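Local coordinates for thioredoxin domain-containing protein (Aeropyrum pernix, PDB 3HA9) that is of unknown function but may act as an oxidoreductase or antioxidant, as suggested by its thioredoxin-like fold and CxxC disulfide, at residues Ala73-Leu82 and Tyr92-Phe101. Residues are numbered along the deposited sequence; the frame is centred on the assembly and turned at random.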
ATOM      1  N   ALA A  73      -1.683   1.817  -4.942  1.00 10.68           N
ATOM      2  CA  ALA A  73      -2.965   2.104  -4.287  1.00 10.42           C
ATOM      3  C   ALA A  73      -3.638   0.791  -3.980  1.00 10.11           C
ATOM      4  O   ALA A  73      -3.908   0.013  -4.891  1.00 10.24           O
ATOM      5  CB  ALA A  73      -3.861   2.979  -5.168  1.00 10.88           C
ATOM      6  N   ILE A  74      -3.890   0.535  -2.693  1.00  9.48           N
ATOM      7  CA  ILE A  74      -4.415  -0.764  -2.257  1.00  9.23           C
ATOM      8  C   ILE A  74      -5.782  -0.508  -1.655  1.00  9.60           C
ATOM      9  O   ILE A  74      -5.870  -0.010  -0.537  1.00  9.63           O
ATOM     10  CB  ILE A  74      -3.517  -1.465  -1.210  1.00  9.35           C
ATOM     11  CG1 ILE A  74      -2.136  -1.740  -1.788  1.00  8.58           C
ATOM     12  CG2 ILE A  74      -4.192  -2.795  -0.747  1.00  9.18           C
ATOM     13  CD1 ILE A  74      -1.074  -2.232  -0.762  1.00 10.71           C
ATOM     14  N   ASP A  75      -6.838  -0.849  -2.394  1.00  9.57           N
ATOM     15  CA  ASP A  75      -8.190  -0.658  -1.877  1.00  9.45           C
ATOM     16  C   ASP A  75      -8.539  -1.958  -1.193  1.00  9.70           C
ATOM     17  O   ASP A  75      -8.664  -2.995  -1.858  1.00 10.25           O
ATOM     18  CB  ASP A  75      -9.170  -0.358  -3.029  1.00  9.51           C
ATOM     19  CG  ASP A  75     -10.584  -0.028  -2.543  1.00  9.29           C
ATOM     20  OD1 ASP A  75     -10.955  -0.419  -1.420  1.00  9.78           O
ATOM     21  OD2 ASP A  75     -11.329   0.638  -3.303  1.00 10.51           O
ATOM     22  N   PHE A  76      -8.677  -1.909   0.135  1.00  9.60           N
ATOM     23  CA  PHE A  76      -8.974  -3.117   0.891  1.00  9.81           C
ATOM     24  C   PHE A  76     -10.435  -3.191   1.294  1.00 10.75           C
ATOM     25  O   PHE A  76     -10.828  -4.075   2.072  1.00 11.07           O
ATOM     26  CB  PHE A  76      -8.013  -3.283   2.102  1.00 10.00           C
ATOM     27  CG  PHE A  76      -8.196  -2.267   3.214  1.00  9.10           C
ATOM     28  CD1 PHE A  76      -9.036  -2.537   4.306  1.00  9.07           C
ATOM     29  CD2 PHE A  76      -7.465  -1.085   3.209  1.00  9.82           C
ATOM     30  CE1 PHE A  76      -9.159  -1.630   5.366  1.00 11.35           C
ATOM     31  CE2 PHE A  76      -7.577  -0.167   4.259  1.00  9.60           C
ATOM     32  CZ  PHE A  76      -8.423  -0.449   5.343  1.00  9.50           C
ATOM     33  N   TRP A  77     -11.256  -2.275   0.761  1.00 10.21           N
ATOM     34  CA  TRP A  77     -12.662  -2.241   1.145  1.00 10.19           C
ATOM     35  C   TRP A  77     -13.449  -3.221   0.257  1.00 10.11           C
ATOM     36  O   TRP A  77     -14.254  -2.833  -0.588  1.00 10.37           O
ATOM     37  CB  TRP A  77     -13.210  -0.802   1.112  1.00  9.41           C
ATOM     38  CG  TRP A  77     -14.449  -0.675   1.963  1.00 10.25           C
ATOM     39  CD1 TRP A  77     -15.737  -0.667   1.532  1.00  8.66           C
ATOM     40  CD2 TRP A  77     -14.492  -0.602   3.386  1.00  9.44           C
ATOM     41  NE1 TRP A  77     -16.594  -0.557   2.605  1.00 11.29           N
ATOM     42  CE2 TRP A  77     -15.850  -0.511   3.755  1.00 10.93           C
ATOM     43  CE3 TRP A  77     -13.511  -0.568   4.388  1.00  9.47           C
ATOM     44  CZ2 TRP A  77     -16.260  -0.426   5.085  1.00 11.20           C
ATOM     45  CZ3 TRP A  77     -13.925  -0.472   5.726  1.00 10.28           C
ATOM     46  CH2 TRP A  77     -15.293  -0.399   6.050  1.00  9.79           C
ATOM     47  N   THR A  78     -13.168  -4.508   0.459  1.00 10.19           N
ATOM     48  CA  THR A  78     -13.707  -5.577  -0.364  1.00 10.72           C
ATOM     49  C   THR A  78     -14.549  -6.527   0.478  1.00 11.50           C
ATOM     50  O   THR A  78     -14.393  -6.580   1.702  1.00 11.08           O
ATOM     51  CB  THR A  78     -12.561  -6.435  -0.968  1.00 10.55           C
ATOM     52  OG1 THR A  78     -11.787  -7.021   0.096  1.00 11.53           O
ATOM     53  CG2 THR A  78     -11.659  -5.591  -1.862  1.00  9.74           C
ATOM     54  N   ALA A  79     -15.421  -7.293  -0.181  1.00 11.94           N
ATOM     55  CA  ALA A  79     -16.300  -8.213   0.548  1.00 11.77           C
ATOM     56  C   ALA A  79     -15.502  -9.155   1.447  1.00 12.56           C
ATOM     57  O   ALA A  79     -15.896  -9.412   2.591  1.00 12.52           O
ATOM     58  CB  ALA A  79     -17.172  -8.998  -0.423  1.00 12.63           C
ATOM     59  N   GLU A  80     -14.385  -9.663   0.932  1.00 12.04           N
ATOM     60  CA  GLU A  80     -13.589 -10.641   1.667  1.00 12.61           C
ATOM     61  C   GLU A  80     -12.963 -10.010   2.912  1.00 12.48           C
ATOM     62  O   GLU A  80     -12.961 -10.610   4.001  1.00 12.47           O
ATOM     63  CB  GLU A  80     -12.497 -11.239   0.763  1.00 12.72           C
ATOM     64  CG  GLU A  80     -13.001 -12.172  -0.328  1.00 15.31           C
ATOM     65  CD  GLU A  80     -13.642 -11.451  -1.535  1.00 20.17           C
ATOM     66  OE1 GLU A  80     -13.458 -10.216  -1.734  1.00 20.10           O
ATOM     67  OE2 GLU A  80     -14.351 -12.144  -2.296  1.00 22.50           O
ATOM     68  N   ALA A  81     -12.399  -8.817   2.748  1.00 11.81           N
ATOM     69  CA  ALA A  81     -11.766  -8.124   3.865  1.00 12.29           C
ATOM     70  C   ALA A  81     -12.797  -7.741   4.927  1.00 12.99           C
ATOM     71  O   ALA A  81     -12.540  -7.905   6.125  1.00 13.10           O
ATOM     72  CB  ALA A  81     -11.015  -6.877   3.362  1.00 11.51           C
ATOM     73  N   LEU A  82     -13.957  -7.244   4.485  1.00 13.09           N
ATOM     74  CA  LEU A  82     -15.001  -6.775   5.405  1.00 13.89           C
ATOM     75  C   LEU A  82     -15.543  -7.930   6.237  1.00 14.43           C
ATOM     76  O   LEU A  82     -15.778  -7.782   7.435  1.00 14.38           O
ATOM     77  CB  LEU A  82     -16.148  -6.086   4.635  1.00 14.14           C
ATOM     78  CG  LEU A  82     -15.744  -4.827   3.851  1.00 15.79           C
ATOM     79  CD1 LEU A  82     -16.982  -4.028   3.326  1.00 15.56           C
ATOM     80  CD2 LEU A  82     -14.784  -3.932   4.619  1.00 15.00           C
ATOM     81  N   TYR A  92     -21.645   0.204   8.060  1.00 12.55           N
ATOM     82  CA  TYR A  92     -20.488   0.511   7.230  1.00 12.87           C
ATOM     83  C   TYR A  92     -20.871   0.480   5.762  1.00 12.97           C
ATOM     84  O   TYR A  92     -21.764  -0.256   5.368  1.00 12.83           O
ATOM     85  CB  TYR A  92     -19.378  -0.509   7.483  1.00 11.86           C
ATOM     86  CG  TYR A  92     -18.915  -0.536   8.931  1.00 12.70           C
ATOM     87  CD1 TYR A  92     -17.977   0.376   9.391  1.00 11.13           C
ATOM     88  CD2 TYR A  92     -19.451  -1.452   9.837  1.00 12.75           C
ATOM     89  CE1 TYR A  92     -17.561   0.382  10.708  1.00 12.26           C
ATOM     90  CE2 TYR A  92     -19.028  -1.465  11.174  1.00 13.47           C
ATOM     91  CZ  TYR A  92     -18.090  -0.541  11.594  1.00 12.38           C
ATOM     92  OH  TYR A  92     -17.655  -0.527  12.902  1.00 13.15           O
ATOM     93  N   PRO A  93     -20.159   1.248   4.933  1.00 13.66           N
ATOM     94  CA  PRO A  93     -20.420   1.198   3.490  1.00 13.71           C
ATOM     95  C   PRO A  93     -20.235  -0.204   2.900  1.00 13.82           C
ATOM     96  O   PRO A  93     -19.431  -1.000   3.417  1.00 13.49           O
ATOM     97  CB  PRO A  93     -19.370   2.161   2.926  1.00 13.37           C
ATOM     98  CG  PRO A  93     -19.144   3.142   4.036  1.00 14.73           C
ATOM     99  CD  PRO A  93     -19.160   2.273   5.272  1.00 13.54           C
ATOM    100  N   PRO A  94     -20.968  -0.520   1.822  1.00 14.08           N
ATOM    101  CA  PRO A  94     -20.771  -1.809   1.176  1.00 14.01           C
ATOM    102  C   PRO A  94     -19.379  -1.828   0.564  1.00 13.59           C
ATOM    103  O   PRO A  94     -18.708  -0.782   0.548  1.00 13.19           O
ATOM    104  CB  PRO A  94     -21.829  -1.825   0.059  1.00 14.91           C
ATOM    105  CG  PRO A  94     -22.732  -0.684   0.324  1.00 15.97           C
ATOM    106  CD  PRO A  94     -21.954   0.314   1.109  1.00 14.45           C
ATOM    107  N   PRO A  95     -18.941  -2.995   0.076  1.00 13.12           N
ATOM    108  CA  PRO A  95     -17.654  -3.056  -0.606  1.00 12.30           C
ATOM    109  C   PRO A  95     -17.562  -2.094  -1.780  1.00 11.72           C
ATOM    110  O   PRO A  95     -18.549  -1.842  -2.485  1.00 11.49           O
ATOM    111  CB  PRO A  95     -17.592  -4.488  -1.142  1.00 12.55           C
ATOM    112  CG  PRO A  95     -18.560  -5.256  -0.325  1.00 13.12           C
ATOM    113  CD  PRO A  95     -19.637  -4.293   0.058  1.00 13.47           C
ATOM    114  N   ASP A  96     -16.369  -1.555  -1.986  1.00 11.43           N
ATOM    115  CA  ASP A  96     -16.071  -0.779  -3.178  1.00 11.64           C
ATOM    116  C   ASP A  96     -16.079  -1.702  -4.389  1.00 12.06           C
ATOM    117  O   ASP A  96     -15.506  -2.791  -4.359  1.00 12.72           O
ATOM    118  CB  ASP A  96     -14.655  -0.207  -3.093  1.00 11.00           C
ATOM    119  CG  ASP A  96     -14.547   1.061  -2.257  1.00 12.21           C
ATOM    120  OD1 ASP A  96     -15.564   1.594  -1.744  1.00 13.09           O
ATOM    121  OD2 ASP A  96     -13.380   1.535  -2.130  1.00 10.04           O
ATOM    122  N   THR A  97     -16.692  -1.243  -5.468  1.00 12.75           N
ATOM    123  CA  THR A  97     -16.585  -1.949  -6.742  1.00 12.44           C
ATOM    124  C   THR A  97     -15.277  -1.506  -7.402  1.00 12.56           C
ATOM    125  O   THR A  97     -14.774  -0.415  -7.107  1.00 11.46           O
ATOM    126  CB  THR A  97     -17.763  -1.591  -7.663  1.00 12.61           C
ATOM    127  OG1 THR A  97     -17.712  -0.188  -7.962  1.00 12.52           O
ATOM    128  CG2 THR A  97     -19.098  -1.899  -6.977  1.00 13.87           C
ATOM    129  N   PRO A  98     -14.710  -2.343  -8.289  1.00 12.31           N
ATOM    130  CA  PRO A  98     -13.545  -1.901  -9.063  1.00 12.55           C
ATOM    131  C   PRO A  98     -13.818  -0.575  -9.782  1.00 12.45           C
ATOM    132  O   PRO A  98     -12.919   0.261  -9.875  1.00 12.24           O
ATOM    133  CB  PRO A  98     -13.340  -3.036 -10.065  1.00 12.48           C
ATOM    134  CG  PRO A  98     -13.829  -4.244  -9.309  1.00 12.45           C
ATOM    135  CD  PRO A  98     -14.988  -3.783  -8.488  1.00 12.98           C
ATOM    136  N   GLU A  99     -15.043  -0.378 -10.273  1.00 13.49           N
ATOM    137  CA  GLU A  99     -15.413   0.883 -10.937  1.00 13.62           C
ATOM    138  C   GLU A  99     -15.249   2.100 -10.015  1.00 13.68           C
ATOM    139  O   GLU A  99     -14.740   3.134 -10.433  1.00 12.79           O
ATOM    140  CB  GLU A  99     -16.856   0.810 -11.485  1.00 14.29           C
ATOM    141  CG  GLU A  99     -17.385   2.136 -12.059  1.00 17.73           C
ATOM    142  CD  GLU A  99     -18.868   2.119 -12.477  1.00 20.89           C
ATOM    143  OE1 GLU A  99     -19.563   1.073 -12.345  1.00 22.83           O
ATOM    144  OE2 GLU A  99     -19.347   3.170 -12.970  1.00 22.46           O
ATOM    145  N   MET A 100     -15.718   1.983  -8.782  1.00 12.87           N
ATOM    146  CA  MET A 100     -15.602   3.070  -7.801  1.00 13.08           C
ATOM    147  C   MET A 100     -14.152   3.387  -7.497  1.00 12.27           C
ATOM    148  O   MET A 100     -13.790   4.561  -7.349  1.00 13.18           O
ATOM    149  CB  MET A 100     -16.315   2.681  -6.506  1.00 13.27           C
ATOM    150  CG  MET A 100     -17.832   2.666  -6.634  1.00 13.26           C
ATOM    151  SD  MET A 100     -18.699   1.950  -5.191  1.00  7.72           S
ATOM    152  CE  MET A 100     -18.003   3.013  -3.904  1.00 13.92           C
ATOM    153  N   PHE A 101     -13.339   2.335  -7.372  1.00 12.17           N
ATOM    154  CA  PHE A 101     -11.919   2.466  -7.076  1.00 11.16           C
ATOM    155  C   PHE A 101     -11.240   3.195  -8.232  1.00 11.57           C
ATOM    156  O   PHE A 101     -10.524   4.175  -8.011  1.00 11.34           O
ATOM    157  CB  PHE A 101     -11.339   1.058  -6.856  1.00 10.51           C
ATOM    158  CG  PHE A 101      -9.843   1.005  -6.552  1.00 10.53           C
ATOM    159  CD1 PHE A 101      -9.149   2.075  -5.996  1.00 11.18           C
ATOM    160  CD2 PHE A 101      -9.170  -0.187  -6.764  1.00 10.44           C
ATOM    161  CE1 PHE A 101      -7.752   1.975  -5.704  1.00 10.32           C
ATOM    162  CE2 PHE A 101      -7.794  -0.319  -6.487  1.00 10.66           C
ATOM    163  CZ  PHE A 101      -7.084   0.759  -5.943  1.00 11.54           C
TER
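Along its edge, the Trp77 indole meets Tyr92 CB and the carbonyl oxygens of Pro93 and Pro94. Trp77 NE1 donates to Pro93 O at 3.0 Å, and this oxygen lies near the ring plane. The N-H reaches it from above the carbonyl plane, not on a lone pair. A second, weak bond runs from Trp77 NE1 to Pro94 O. Leu82 CD2 covers one indole face, and Trp48 packs edge-to-face with the ring. Trp77 O accepts from Asp96 N at 2.8 Å. With CG anti to the backbone N (chi1 -175°), the Asp75 carboxylate extends toward Asp96, while OD1 takes the Trp77 N-H in an Asx turn. Asp75 OD2 lies 2.5 Å from Asp96 OD2, with the carboxylate planes 85° apart. Asp96 OD2 accepts from Ala47 N. Asp75 CB sits over the centre of the Phe101 ring, 3.5 Å from its centroid, a CH-pi contact. Ala73 O meets the ring edge. A serine in place of Phe101 would probably leave Asp75 CB without its aromatic face and open a gap beside Met45 and Met117. The contact joins the C-terminal end of strand 69-75, next to central strand 39-45, to the loop entering helix 98-108 of a thioredoxin-like fold, with Asp96 near, but not touching, the Cys49-Cys52 disulfide.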